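Local coordinates for putative aldolase (Bacteroides vulgatus ATCC 8482, PDB 3DXI), which is of undetermined function but is a putative aldolase of the HMGL-like family built on a TIM-barrel domain, at residues A28-M33 with D39-G44; D158-V163 with K179-Y184; T206-G211 with K240-N245; E88-L93 with K121-M126; S63-L68 with L95-L100. All blocks are in the same frame, centred on the assembly; numbering follows the deposited sequence.

Interaction 1: residues A28-M33 with D39-G44; sequences AYILAM and DYLEVG
The Tyr29 ring reaches Leu41 of the strand through its hydroxyl end: the side chain passes alongside Leu41, with Tyr29 OH 3.9 Å from Leu41 CD2. Over one face of the ring lies Met33, one helical turn on, its CG 3.6 Å above the plane of the Tyr29 ring and offset toward the rim. Leu41 is the hub of the contact. Both its methyls press on Met33, and the pair Met33 CG and Leu41 CD2, at 3.4 Å, is tighter than a usual van der Waals contact. Ile30 reaches in from the next helix position, with Ile30 CD1 4.2 Å from Leu41 CD1 and close to Val43 CG1 as well. With CG anti to the backbone N (chi1 170°), Tyr29 points its ring at the strand. Its hydroxyl has Asp7 OD1 as main hydrogen-bond partner, and a water that donates to Tyr29 OH at 2.8 Å also donates to Glu42 O. Leu68 of helix 62-71 and Ile76 of strand 75-81 extend the same apolar layer. Helix 28-33 runs nearly antiparallel to strand 40-44, 166° between their axes at a closest approach of 10.5 Å, the helix-on-strand layering of a TIM barrel.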
# COMPACT_ATOMS: atom_id res chain seq x y z
N ALA A 28 -5.27 -22.53 14.94
CA ALA A 28 -4.02 -21.80 14.78
C ALA A 28 -4.32 -20.30 14.88
O ALA A 28 -3.62 -19.56 15.57
CB ALA A 28 -3.39 -22.14 13.43
N TYR A 29 -5.37 -19.87 14.19
CA TYR A 29 -5.78 -18.46 14.20
C TYR A 29 -6.10 -18.00 15.63
O TYR A 29 -5.49 -17.07 16.13
CB TYR A 29 -7.02 -18.25 13.31
CG TYR A 29 -7.66 -16.88 13.45
CD1 TYR A 29 -7.05 -15.73 12.93
CD2 TYR A 29 -8.87 -16.72 14.14
CE1 TYR A 29 -7.63 -14.47 13.08
CE2 TYR A 29 -9.46 -15.47 14.30
CZ TYR A 29 -8.84 -14.35 13.76
OH TYR A 29 -9.42 -13.11 13.90
N ILE A 30 -7.05 -18.66 16.28
CA ILE A 30 -7.44 -18.29 17.64
C ILE A 30 -6.25 -18.23 18.61
O ILE A 30 -6.13 -17.29 19.39
CB ILE A 30 -8.50 -19.26 18.21
CG1 ILE A 30 -9.79 -19.18 17.39
CG2 ILE A 30 -8.78 -18.93 19.67
CD1 ILE A 30 -10.56 -17.87 17.53
N LEU A 31 -5.37 -19.22 18.54
CA LEU A 31 -4.21 -19.24 19.43
C LEU A 31 -3.19 -18.14 19.12
O LEU A 31 -2.56 -17.59 20.02
CB LEU A 31 -3.53 -20.61 19.40
CG LEU A 31 -4.41 -21.73 19.98
CD1 LEU A 31 -3.74 -23.08 19.79
CD2 LEU A 31 -4.67 -21.46 21.46
N ALA A 32 -3.03 -17.82 17.84
CA ALA A 32 -2.11 -16.76 17.45
C ALA A 32 -2.63 -15.43 17.97
O ALA A 32 -1.87 -14.60 18.46
CB ALA A 32 -1.98 -16.70 15.93
N MSE A 33 -3.94 -15.23 17.87
CA MSE A 33 -4.55 -14.00 18.34
C MSE A 33 -4.33 -13.82 19.85
O MSE A 33 -4.29 -12.69 20.34
CB MSE A 33 -6.05 -13.99 18.02
CG MSE A 33 -6.38 -13.99 16.53
SE MSE A 33 -5.59 -12.51 15.54
CE MSE A 33 -4.19 -13.50 14.63
N ASP A 39 -7.22 -7.00 20.46
CA ASP A 39 -8.25 -7.03 21.49
C ASP A 39 -9.57 -7.71 21.18
O ASP A 39 -10.17 -8.33 22.05
CB ASP A 39 -8.51 -5.59 21.92
CG ASP A 39 -7.23 -4.85 22.23
OD1 ASP A 39 -6.64 -5.11 23.29
OD2 ASP A 39 -6.80 -4.02 21.39
N TYR A 40 -10.02 -7.56 19.94
CA TYR A 40 -11.28 -8.14 19.49
C TYR A 40 -11.09 -9.01 18.27
O TYR A 40 -10.26 -8.72 17.40
CB TYR A 40 -12.27 -7.03 19.13
CG TYR A 40 -13.00 -6.42 20.30
CD1 TYR A 40 -14.33 -6.75 20.55
CD2 TYR A 40 -12.37 -5.52 21.15
CE1 TYR A 40 -15.02 -6.18 21.63
CE2 TYR A 40 -13.04 -4.95 22.22
CZ TYR A 40 -14.37 -5.28 22.45
OH TYR A 40 -15.03 -4.74 23.52
N LEU A 41 -11.87 -10.08 18.21
CA LEU A 41 -11.83 -11.01 17.09
C LEU A 41 -13.26 -11.21 16.60
O LEU A 41 -14.09 -11.75 17.32
CB LEU A 41 -11.25 -12.36 17.52
CG LEU A 41 -9.94 -12.42 18.30
CD1 LEU A 41 -9.60 -13.87 18.59
CD2 LEU A 41 -8.82 -11.76 17.50
N GLU A 42 -13.55 -10.76 15.38
CA GLU A 42 -14.87 -10.94 14.80
C GLU A 42 -14.71 -12.19 13.95
O GLU A 42 -14.15 -12.13 12.85
CB GLU A 42 -15.25 -9.75 13.94
CG GLU A 42 -16.63 -9.82 13.37
CD GLU A 42 -17.02 -8.54 12.70
OE1 GLU A 42 -16.28 -8.12 11.77
OE2 GLU A 42 -18.04 -7.94 13.09
N VAL A 43 -15.20 -13.30 14.47
CA VAL A 43 -15.04 -14.61 13.84
C VAL A 43 -16.04 -15.03 12.77
O VAL A 43 -15.81 -16.02 12.06
CB VAL A 43 -14.99 -15.70 14.92
CG1 VAL A 43 -13.86 -15.39 15.91
CG2 VAL A 43 -16.33 -15.76 15.65
N GLY A 44 -17.15 -14.31 12.65
CA GLY A 44 -18.12 -14.70 11.64
C GLY A 44 -19.47 -14.03 11.75
O GLY A 44 -19.67 -13.10 12.53
O HOH W 1 -11.85 -13.65 12.53

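Interaction 2: residues D158-V163 with K179-Y184; sequences DLFCMV and KEVRKY
Phe160 swings its ring off the strand with CG anti to the backbone N (chi1 -179°), and Val181 answers from the helix with CG1 in the same relation to its own N (chi1 170°), which places CG1 against the ring and CG2 between the ring and Met162. Val181 CG1 comes within 3.7 Å of Phe160 CD2 in an oblique approach, while Val181 CG2 lies 3.9 Å from Phe160 CE2. Two residues along the strand, and so on the same side of it, Met162 runs past Val181 in the opposite direction; its chain bends only at the last torsion, and its selenium stands 4.1 Å from Val181 CG2. One valine thus fills the angle between an aromatic ring and a selenomethionine, and this small contact is wholly apolar and buried.

Trp140 meets the Phe160 ring with the planes at about 50°, and Val189 of the next strand touches Val181. On the outer surface of the helix, Lys183 NZ forms a 3.0 Å salt bridge with Glu180 OE2, nearly in line with the C-O bond, in a pairing local to the helix. Strand 159-163, helix 171-184 and strand 189-192 make up a beta-alpha-beta unit, and Val181 packs that helix onto its strands from outside, as expected of the repeating architecture of a TIM barrel.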
# COMPACT_ATOMS: atom_id res chain seq x y z
N ASP A 158 -21.44 0.83 21.45
CA ASP A 158 -20.22 0.61 22.21
C ASP A 158 -19.10 0.87 21.22
O ASP A 158 -17.93 0.97 21.59
CB ASP A 158 -20.16 -0.83 22.71
CG ASP A 158 -21.10 -1.08 23.86
OD1 ASP A 158 -20.79 -0.61 24.97
OD2 ASP A 158 -22.16 -1.71 23.64
N LEU A 159 -19.48 0.97 19.96
CA LEU A 159 -18.56 1.24 18.88
C LEU A 159 -19.28 1.75 17.64
O LEU A 159 -20.28 1.17 17.21
CB LEU A 159 -17.78 -0.03 18.51
CG LEU A 159 -16.94 0.10 17.23
CD1 LEU A 159 -15.91 1.20 17.43
CD2 LEU A 159 -16.27 -1.23 16.89
N PHE A 160 -18.77 2.84 17.08
CA PHE A 160 -19.29 3.42 15.85
C PHE A 160 -18.13 3.30 14.87
O PHE A 160 -17.20 4.10 14.91
CB PHE A 160 -19.67 4.89 16.03
CG PHE A 160 -20.24 5.52 14.79
CD1 PHE A 160 -21.55 5.24 14.40
CD2 PHE A 160 -19.46 6.34 13.98
CE1 PHE A 160 -22.07 5.77 13.22
CE2 PHE A 160 -19.97 6.87 12.79
CZ PHE A 160 -21.28 6.59 12.42
N CYS A 161 -18.18 2.30 13.99
CA CYS A 161 -17.11 2.04 13.03
C CYS A 161 -17.34 2.67 11.65
O CYS A 161 -18.34 2.37 10.99
CB CYS A 161 -16.92 0.53 12.89
SG CYS A 161 -15.52 0.03 11.87
N MSE A 162 -16.43 3.54 11.23
CA MSE A 162 -16.53 4.18 9.92
C MSE A 162 -15.91 3.24 8.88
O MSE A 162 -14.73 2.90 8.98
CB MSE A 162 -15.78 5.52 9.92
CG MSE A 162 -16.18 6.45 11.05
SE MSE A 162 -15.23 8.12 10.97
CE MSE A 162 -13.44 7.48 11.31
N VAL A 163 -16.70 2.82 7.90
CA VAL A 163 -16.21 1.89 6.88
C VAL A 163 -15.87 2.51 5.52
O VAL A 163 -16.73 3.08 4.84
CB VAL A 163 -17.24 0.76 6.66
CG1 VAL A 163 -16.71 -0.25 5.65
CG2 VAL A 163 -17.54 0.09 7.99
N LYS A 179 -13.41 13.95 13.18
CA LYS A 179 -13.72 15.19 13.90
C LYS A 179 -15.22 15.46 13.86
O LYS A 179 -15.81 15.91 14.85
CB LYS A 179 -12.97 16.37 13.28
CG LYS A 179 -11.46 16.29 13.40
CD LYS A 179 -10.80 17.47 12.67
CE LYS A 179 -9.27 17.39 12.73
NZ LYS A 179 -8.63 18.43 11.86
N GLU A 180 -15.84 15.21 12.71
CA GLU A 180 -17.28 15.43 12.57
C GLU A 180 -18.10 14.49 13.45
O GLU A 180 -19.00 14.93 14.16
CB GLU A 180 -17.71 15.24 11.11
CG GLU A 180 -17.44 16.45 10.25
CD GLU A 180 -18.23 17.66 10.72
OE1 GLU A 180 -19.47 17.63 10.61
OE2 GLU A 180 -17.61 18.62 11.22
N VAL A 181 -17.77 13.20 13.41
CA VAL A 181 -18.48 12.21 14.22
C VAL A 181 -18.40 12.56 15.71
O VAL A 181 -19.38 12.43 16.43
CB VAL A 181 -17.90 10.78 13.94
CG1 VAL A 181 -18.45 9.77 14.94
CG2 VAL A 181 -18.29 10.34 12.52
N ARG A 182 -17.23 13.03 16.15
CA ARG A 182 -17.04 13.40 17.55
C ARG A 182 -17.96 14.55 17.97
O ARG A 182 -18.21 14.74 19.16
CB ARG A 182 -15.59 13.80 17.80
CG ARG A 182 -14.56 12.69 17.55
CD ARG A 182 -14.71 11.55 18.54
NE ARG A 182 -13.49 10.75 18.61
CZ ARG A 182 -13.38 9.62 19.30
NH1 ARG A 182 -14.42 9.15 19.98
NH2 ARG A 182 -12.23 8.96 19.31
N LYS A 183 -18.45 15.33 17.00
CA LYS A 183 -19.34 16.45 17.31
C LYS A 183 -20.78 15.98 17.51
O LYS A 183 -21.58 16.67 18.15
CB LYS A 183 -19.38 17.47 16.17
CG LYS A 183 -18.11 18.25 15.92
CD LYS A 183 -18.34 19.21 14.75
CE LYS A 183 -17.10 20.00 14.41
NZ LYS A 183 -17.33 20.86 13.21
N TYR A 184 -21.10 14.81 16.97
CA TYR A 184 -22.46 14.31 17.04
C TYR A 184 -22.72 13.09 17.93
O TYR A 184 -23.87 12.80 18.26
CB TYR A 184 -22.96 14.06 15.62
CG TYR A 184 -23.01 15.33 14.80
CD1 TYR A 184 -24.03 16.26 14.99
CD2 TYR A 184 -22.00 15.64 13.90
CE1 TYR A 184 -24.04 17.47 14.29
CE2 TYR A 184 -21.99 16.84 13.20
CZ TYR A 184 -23.02 17.76 13.40
OH TYR A 184 -23.02 18.96 12.73

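Interaction 3: residues T206-G211 with K240-N245; sequences TAIDDG and KHHGLN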
# COMPACT_ATOMS: atom_id res chain seq x y z
N THR A 206 -3.44 7.65 10.67
CA THR A 206 -3.95 9.02 10.76
C THR A 206 -5.06 9.08 11.80
O THR A 206 -5.11 10.01 12.61
CB THR A 206 -4.49 9.50 9.38
OG1 THR A 206 -3.41 9.55 8.44
CG2 THR A 206 -5.11 10.88 9.50
N ALA A 207 -5.94 8.08 11.78
CA ALA A 207 -7.04 8.01 12.73
C ALA A 207 -6.49 7.75 14.13
O ALA A 207 -6.90 8.39 15.11
CB ALA A 207 -8.01 6.89 12.32
N ILE A 208 -5.55 6.81 14.22
CA ILE A 208 -4.94 6.48 15.51
C ILE A 208 -4.33 7.73 16.16
O ILE A 208 -4.59 8.01 17.34
CB ILE A 208 -3.84 5.39 15.35
CG1 ILE A 208 -4.48 4.05 14.99
CG2 ILE A 208 -3.02 5.27 16.64
CD1 ILE A 208 -3.51 2.91 14.69
N ASP A 209 -3.54 8.48 15.40
CA ASP A 209 -2.92 9.68 15.95
C ASP A 209 -3.92 10.77 16.33
O ASP A 209 -3.58 11.69 17.07
CB ASP A 209 -1.86 10.22 14.99
CG ASP A 209 -0.66 9.30 14.86
OD1 ASP A 209 -0.46 8.45 15.77
OD2 ASP A 209 0.10 9.42 13.87
N ASP A 210 -5.15 10.67 15.83
CA ASP A 210 -6.18 11.64 16.19
C ASP A 210 -7.09 11.11 17.30
O ASP A 210 -8.20 11.62 17.49
CB ASP A 210 -7.03 12.02 14.97
CG ASP A 210 -6.42 13.14 14.15
OD1 ASP A 210 -5.35 13.65 14.54
OD2 ASP A 210 -7.02 13.50 13.12
N GLY A 211 -6.63 10.09 18.00
CA GLY A 211 -7.40 9.53 19.10
C GLY A 211 -8.52 8.54 18.82
O GLY A 211 -9.37 8.33 19.68
N LYS A 240 7.20 -0.10 15.70
CA LYS A 240 8.28 0.86 15.48
C LYS A 240 7.94 2.29 15.94
O LYS A 240 8.70 2.91 16.68
CB LYS A 240 8.66 0.89 13.99
CG LYS A 240 9.59 2.03 13.60
CD LYS A 240 10.93 1.92 14.32
CE LYS A 240 11.84 3.06 13.91
NZ LYS A 240 13.14 3.00 14.62
N HIS A 241 6.80 2.80 15.49
CA HIS A 241 6.40 4.17 15.79
C HIS A 241 5.52 4.44 17.00
O HIS A 241 5.39 5.59 17.43
CB HIS A 241 5.73 4.76 14.55
CG HIS A 241 6.63 4.82 13.36
ND1 HIS A 241 7.61 5.78 13.21
CD2 HIS A 241 6.72 4.02 12.27
CE1 HIS A 241 8.26 5.57 12.08
NE2 HIS A 241 7.74 4.51 11.49
N HIS A 242 4.90 3.41 17.56
CA HIS A 242 4.04 3.62 18.72
C HIS A 242 4.41 2.79 19.94
O HIS A 242 3.66 2.74 20.90
CB HIS A 242 2.58 3.36 18.33
CG HIS A 242 2.02 4.36 17.37
ND1 HIS A 242 2.56 4.59 16.13
CD2 HIS A 242 0.98 5.22 17.49
CE1 HIS A 242 1.89 5.55 15.52
NE2 HIS A 242 0.92 5.95 16.33
N GLY A 243 5.58 2.16 19.89
CA GLY A 243 6.04 1.36 21.01
C GLY A 243 5.19 0.14 21.34
O GLY A 243 5.19 -0.32 22.48
N LEU A 244 4.46 -0.39 20.37
CA LEU A 244 3.61 -1.55 20.62
C LEU A 244 4.44 -2.83 20.60
O LEU A 244 5.05 -3.16 19.59
CB LEU A 244 2.51 -1.66 19.56
CG LEU A 244 1.44 -2.74 19.77
CD1 LEU A 244 0.60 -2.36 20.98
CD2 LEU A 244 0.57 -2.87 18.53
N ASN A 245 4.46 -3.56 21.72
CA ASN A 245 5.20 -4.81 21.75
C ASN A 245 4.47 -5.84 20.91
O ASN A 245 3.26 -6.03 21.06
CB ASN A 245 5.36 -5.32 23.19
CG ASN A 245 6.01 -6.69 23.24
OD1 ASN A 245 6.99 -6.95 22.54
ND2 ASN A 245 5.48 -7.56 24.09
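A histidine and a carboxylate lying almost in one plane mark this contact at the protein surface: the planes of the His242 ring and the Asp209 carboxylate differ by only 7°. His242 NE2 donates a hydrogen bond to Asp209 OD1 over 2.9 Å, with an N-H...O angle of 159°. The oxygen meets the ring at its edge, near the ring plane, and accepts the hydrogen bond through its syn lone pair, on the side of the other carboxylate oxygen. His242 directs its ring toward helix 200-209 with CG anti to the carbonyl carbon (chi1 -68°).

Beside this bond, Ile208 brings its CG2 methyl obliquely to the same ring, 4.0 Å from His242 NE2, so the imidazole has an apolar neighbour as well as an acidic one. Ile208 also packs on Leu234 and Leu238 of helix 231-241. Both partners sit where helices finish. His242 is the first residue to leave helical geometry after helix 231-241, and helix 200-209 closes in a Schellman motif with Gly211 at C-prime, where Ile212 N bonds to Ala207 O and Gly211 N bonds to Ile208 O. The contact therefore ties together the C-terminal ends of two helices on the outside of the barrel. With NE2 acting as donor to an acidic oxygen, the negative charge of Asp209 would be expected to polarise the imidazole and to favour its protonated form.

Interaction 4: residues E88-L93 with K121-M126; sequences EDLNHL and KAIKTM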
# COMPACT_ATOMS: atom_id res chain seq x y z
N GLU A 88 -37.58 -9.06 15.39
CA GLU A 88 -38.19 -10.37 15.61
C GLU A 88 -37.22 -11.53 15.38
O GLU A 88 -37.44 -12.64 15.87
CB GLU A 88 -39.42 -10.54 14.71
CG GLU A 88 -40.59 -9.60 15.03
CD GLU A 88 -40.27 -8.12 14.85
OE1 GLU A 88 -39.82 -7.74 13.74
OE2 GLU A 88 -40.47 -7.34 15.81
N ASP A 89 -36.14 -11.30 14.63
CA ASP A 89 -35.16 -12.35 14.34
C ASP A 89 -34.09 -12.51 15.41
O ASP A 89 -33.40 -13.53 15.46
CB ASP A 89 -34.45 -12.09 13.01
CG ASP A 89 -35.39 -12.04 11.83
OD1 ASP A 89 -36.21 -12.97 11.69
OD2 ASP A 89 -35.30 -11.08 11.04
N LEU A 90 -33.94 -11.50 16.27
CA LEU A 90 -32.92 -11.53 17.30
C LEU A 90 -32.93 -12.72 18.25
O LEU A 90 -31.86 -13.18 18.67
CB LEU A 90 -32.96 -10.22 18.10
CG LEU A 90 -32.70 -8.96 17.27
CD1 LEU A 90 -32.71 -7.73 18.16
CD2 LEU A 90 -31.36 -9.10 16.55
N ASN A 91 -34.11 -13.22 18.60
CA ASN A 91 -34.18 -14.36 19.51
C ASN A 91 -33.41 -15.58 19.02
O ASN A 91 -32.55 -16.11 19.73
CB ASN A 91 -35.63 -14.76 19.79
CG ASN A 91 -36.28 -13.90 20.86
OD1 ASN A 91 -35.77 -13.78 21.97
ND2 ASN A 91 -37.42 -13.30 20.52
N HIS A 92 -33.70 -16.04 17.81
CA HIS A 92 -32.99 -17.21 17.32
C HIS A 92 -31.54 -16.91 16.97
O HIS A 92 -30.67 -17.76 17.16
CB HIS A 92 -33.68 -17.80 16.10
CG HIS A 92 -33.19 -19.17 15.75
ND1 HIS A 92 -33.37 -19.74 14.51
CD2 HIS A 92 -32.52 -20.09 16.49
CE1 HIS A 92 -32.84 -20.94 14.50
NE2 HIS A 92 -32.31 -21.18 15.69
N LEU A 93 -31.28 -15.70 16.47
CA LEU A 93 -29.93 -15.31 16.09
C LEU A 93 -28.95 -15.09 17.24
O LEU A 93 -27.80 -15.54 17.18
CB LEU A 93 -29.97 -14.03 15.24
CG LEU A 93 -30.59 -14.09 13.85
CD1 LEU A 93 -30.71 -12.69 13.28
CD2 LEU A 93 -29.72 -14.96 12.95
N LYS A 121 -30.92 -1.23 19.95
CA LYS A 121 -31.56 -1.08 21.25
C LYS A 121 -31.99 -2.44 21.79
O LYS A 121 -31.77 -2.74 22.97
CB LYS A 121 -32.78 -0.16 21.11
CG LYS A 121 -33.26 0.44 22.41
CD LYS A 121 -34.15 1.65 22.14
CE LYS A 121 -34.42 2.45 23.41
NZ LYS A 121 -35.02 3.78 23.09
N ALA A 122 -32.58 -3.26 20.94
CA ALA A 122 -33.02 -4.60 21.34
C ALA A 122 -31.83 -5.50 21.70
O ALA A 122 -31.89 -6.26 22.67
CB ALA A 122 -33.85 -5.24 20.23
N ILE A 123 -30.76 -5.42 20.92
CA ILE A 123 -29.57 -6.23 21.18
C ILE A 123 -28.95 -5.84 22.53
O ILE A 123 -28.43 -6.69 23.26
CB ILE A 123 -28.51 -6.04 20.07
CG1 ILE A 123 -29.03 -6.59 18.74
CG2 ILE A 123 -27.22 -6.74 20.46
CD1 ILE A 123 -28.09 -6.36 17.57
N LYS A 124 -29.03 -4.56 22.87
CA LYS A 124 -28.46 -4.08 24.11
C LYS A 124 -29.16 -4.65 25.35
O LYS A 124 -28.53 -4.86 26.39
CB LYS A 124 -28.50 -2.55 24.15
CG LYS A 124 -27.38 -1.95 24.97
CD LYS A 124 -26.04 -2.21 24.31
CE LYS A 124 -24.89 -1.89 25.25
NZ LYS A 124 -25.03 -0.51 25.77
N THR A 125 -30.47 -4.90 25.25
CA THR A 125 -31.20 -5.46 26.38
C THR A 125 -30.83 -6.92 26.61
O THR A 125 -31.16 -7.50 27.65
CB THR A 125 -32.74 -5.35 26.17
OG1 THR A 125 -33.11 -6.07 24.99
CG2 THR A 125 -33.16 -3.90 26.02
N MSE A 126 -30.14 -7.52 25.64
CA MSE A 126 -29.72 -8.92 25.77
C MSE A 126 -28.35 -9.03 26.44
O MSE A 126 -27.84 -10.12 26.68
CB MSE A 126 -29.73 -9.60 24.40
CG MSE A 126 -31.13 -9.73 23.80
SE MSE A 126 -31.24 -10.58 22.05
CE MSE A 126 -30.81 -12.38 22.59
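Apolar contacts carry this meeting of two helices, and Leu90 lies at the middle of them. Its CD1 methyl presses on Ala122 CB at 3.4 Å, tighter than usual for two carbons, and also touches Ile123 CG1 at 3.9 Å. The Leu90 and Ile123 side chains cross at about a right angle, with Leu90 CD2 reaching the same Ile123 CG1 from the other branch of the fork. Met126 closes in past the end of the second helix: bent at its last torsion (chi3 70°), it brings its selenium 4.3 Å from Leu90 CB.

Helices 90-94 and 113-124 belong to the outer layer of the TIM barrel, on the two sides of strand 103-108 in the chain. Ile123 faces inward from this contact to Ile104 and Ile106 of that strand, so the apolar cluster continues down to the barrel wall.

Of another kind is a loose methyl-to-carbonyl approach, Met126 CE lying 4.1 Å from Leu90 O. Polar bonds stay within each segment or lead elsewhere. Thr125 OG1 donates to Ala122 O at 2.6 Å, tilted 24° from the carbonyl plane, a bond from a side chain back to the preceding turn. On the Leu90 side, Asp89 pairs with Lys48 in a salt bridge.

Interaction 5: residues S63-L68 with L95-L100; sequences SVLKHL and LPIIGL
Helix 62-71, one of the outer helices of the barrel, meets here the loop that leads from helix 90-94 into strand 103-108, and Leu65 and Lys66 of the helix receive Ile97 and Leu100 of the loop. Leu65 points its CD1 methyl at Ile97 CG2; the 3.5 Å between them is short for two methyl groups. Ile97 holds its CG1 branch between the backbone N and the carbonyl carbon (chi1 68°), a crowded position that turns CG2 to the side where Leu65 waits.

The second half of the contact belongs to Leu100. Its CD1 methyl rests 4.1 Å from Leu65 CB and 3.9 Å from Lys66 CG, while CD2 approaches Lys66 CG from the other branch. Lys66 therefore contributes the aliphatic base of its side chain, and beyond CG that chain runs extended. In TIM-barrel terms, a loop entering a strand is here packed against a helix that comes earlier in the chain, bridging neighbouring parts of the outer layer.

The loop supplies both side chains by folding back on itself. Leu100 N bonds to Ile97 O at 3.0 Å and closes a type II beta turn, with Ile98 and Gly99 at its two central positions and Gly99 at a positive phi of 81°. Val62, just ahead of the helical segment, packs on Pro96 and Leu100, and Arg46 touches Ile97 from another loop. On a different side of the same helix, His67 NE2 is hydrogen-bonded to Asp27.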
# COMPACT_ATOMS: atom_id res chain seq x y z
N SER A 63 -21.88 -24.59 18.97
CA SER A 63 -20.83 -25.57 19.21
C SER A 63 -19.45 -24.97 18.92
O SER A 63 -18.52 -25.16 19.69
CB SER A 63 -21.05 -26.82 18.36
OG SER A 63 -21.09 -26.52 16.97
N VAL A 64 -19.34 -24.23 17.82
CA VAL A 64 -18.07 -23.61 17.46
C VAL A 64 -17.69 -22.50 18.45
O VAL A 64 -16.55 -22.41 18.89
CB VAL A 64 -18.11 -23.03 16.03
CG1 VAL A 64 -16.83 -22.25 15.74
CG2 VAL A 64 -18.28 -24.16 15.02
N LEU A 65 -18.67 -21.67 18.79
CA LEU A 65 -18.42 -20.57 19.71
C LEU A 65 -17.97 -21.03 21.11
O LEU A 65 -17.16 -20.36 21.75
CB LEU A 65 -19.67 -19.67 19.81
CG LEU A 65 -19.96 -18.87 18.53
CD1 LEU A 65 -21.30 -18.18 18.63
CD2 LEU A 65 -18.84 -17.85 18.30
N LYS A 66 -18.49 -22.16 21.58
CA LYS A 66 -18.11 -22.67 22.89
C LYS A 66 -16.63 -23.04 22.89
O LYS A 66 -15.92 -22.81 23.87
CB LYS A 66 -18.92 -23.91 23.25
CG LYS A 66 -20.35 -23.62 23.66
CD LYS A 66 -21.07 -24.92 24.02
CE LYS A 66 -22.48 -24.65 24.50
NZ LYS A 66 -23.16 -25.92 24.87
N HIS A 67 -16.17 -23.62 21.79
CA HIS A 67 -14.78 -24.02 21.63
C HIS A 67 -13.88 -22.78 21.57
O HIS A 67 -12.89 -22.68 22.30
CB HIS A 67 -14.62 -24.84 20.34
CG HIS A 67 -13.20 -25.16 20.00
ND1 HIS A 67 -12.38 -25.90 20.83
CD2 HIS A 67 -12.46 -24.86 18.91
CE1 HIS A 67 -11.19 -26.03 20.27
NE2 HIS A 67 -11.21 -25.41 19.10
N LEU A 68 -14.23 -21.84 20.70
CA LEU A 68 -13.45 -20.61 20.55
C LEU A 68 -13.39 -19.83 21.86
O LEU A 68 -12.35 -19.30 22.24
CB LEU A 68 -14.06 -19.72 19.46
CG LEU A 68 -14.17 -20.33 18.05
CD1 LEU A 68 -14.64 -19.26 17.09
CD2 LEU A 68 -12.82 -20.89 17.60
N LEU A 95 -29.95 -15.09 21.07
CA LEU A 95 -30.26 -15.73 22.34
C LEU A 95 -29.38 -16.96 22.61
O LEU A 95 -28.86 -17.13 23.72
CB LEU A 95 -31.73 -16.12 22.38
CG LEU A 95 -32.45 -16.07 23.73
CD1 LEU A 95 -32.48 -14.63 24.25
CD2 LEU A 95 -33.88 -16.59 23.56
N PRO A 96 -29.17 -17.81 21.60
CA PRO A 96 -28.33 -19.00 21.83
C PRO A 96 -26.86 -18.72 22.12
O PRO A 96 -26.16 -19.58 22.64
CB PRO A 96 -28.50 -19.80 20.54
CG PRO A 96 -29.87 -19.38 20.04
CD PRO A 96 -29.85 -17.89 20.29
N ILE A 97 -26.39 -17.51 21.82
CA ILE A 97 -24.98 -17.20 22.03
C ILE A 97 -24.66 -16.26 23.19
O ILE A 97 -23.54 -15.76 23.29
CB ILE A 97 -24.33 -16.62 20.74
CG1 ILE A 97 -24.91 -15.23 20.43
CG2 ILE A 97 -24.58 -17.55 19.56
CD1 ILE A 97 -24.34 -14.60 19.16
N ILE A 98 -25.62 -16.01 24.07
CA ILE A 98 -25.35 -15.14 25.20
C ILE A 98 -24.21 -15.75 26.01
O ILE A 98 -24.13 -16.97 26.15
CB ILE A 98 -26.59 -14.98 26.11
CG1 ILE A 98 -27.20 -16.35 26.41
CG2 ILE A 98 -27.62 -14.08 25.42
CD1 ILE A 98 -28.46 -16.30 27.27
N GLY A 99 -23.31 -14.91 26.50
CA GLY A 99 -22.19 -15.41 27.28
C GLY A 99 -21.04 -15.95 26.45
O GLY A 99 -19.92 -16.06 26.94
N LEU A 100 -21.30 -16.28 25.19
CA LEU A 100 -20.26 -16.81 24.32
C LEU A 100 -19.64 -15.72 23.46
O LEU A 100 -18.47 -15.79 23.09
CB LEU A 100 -20.84 -17.91 23.43
CG LEU A 100 -21.42 -19.12 24.16
CD1 LEU A 100 -22.01 -20.11 23.17
CD2 LEU A 100 -20.33 -19.78 25.00

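All five contacts belong to one barrel of eight parallel strands. Along the chain interaction 1 comes first, then 5 and 4, whose segments alternate, then 2 and 3. Interactions 1 and 2 reach the sheet, through strands 40-45 and 159-163, centres about 25 Å apart; the others join elements of the outer layer. Interactions 1 and 5 touch where Leu68 packs on Ile30 and Val43. Interactions 4 and 5, centres about 15 Å apart, meet between Met126 and Leu95. Interaction 2 reaches interaction 3 through Arg182 and Gly211 and, through a long, weak Asp158-Lys124 ion pair, interaction 4. Interactions 3 and 4 lie farthest apart, about 35 Å between centres, so the contacts spread around the barrel.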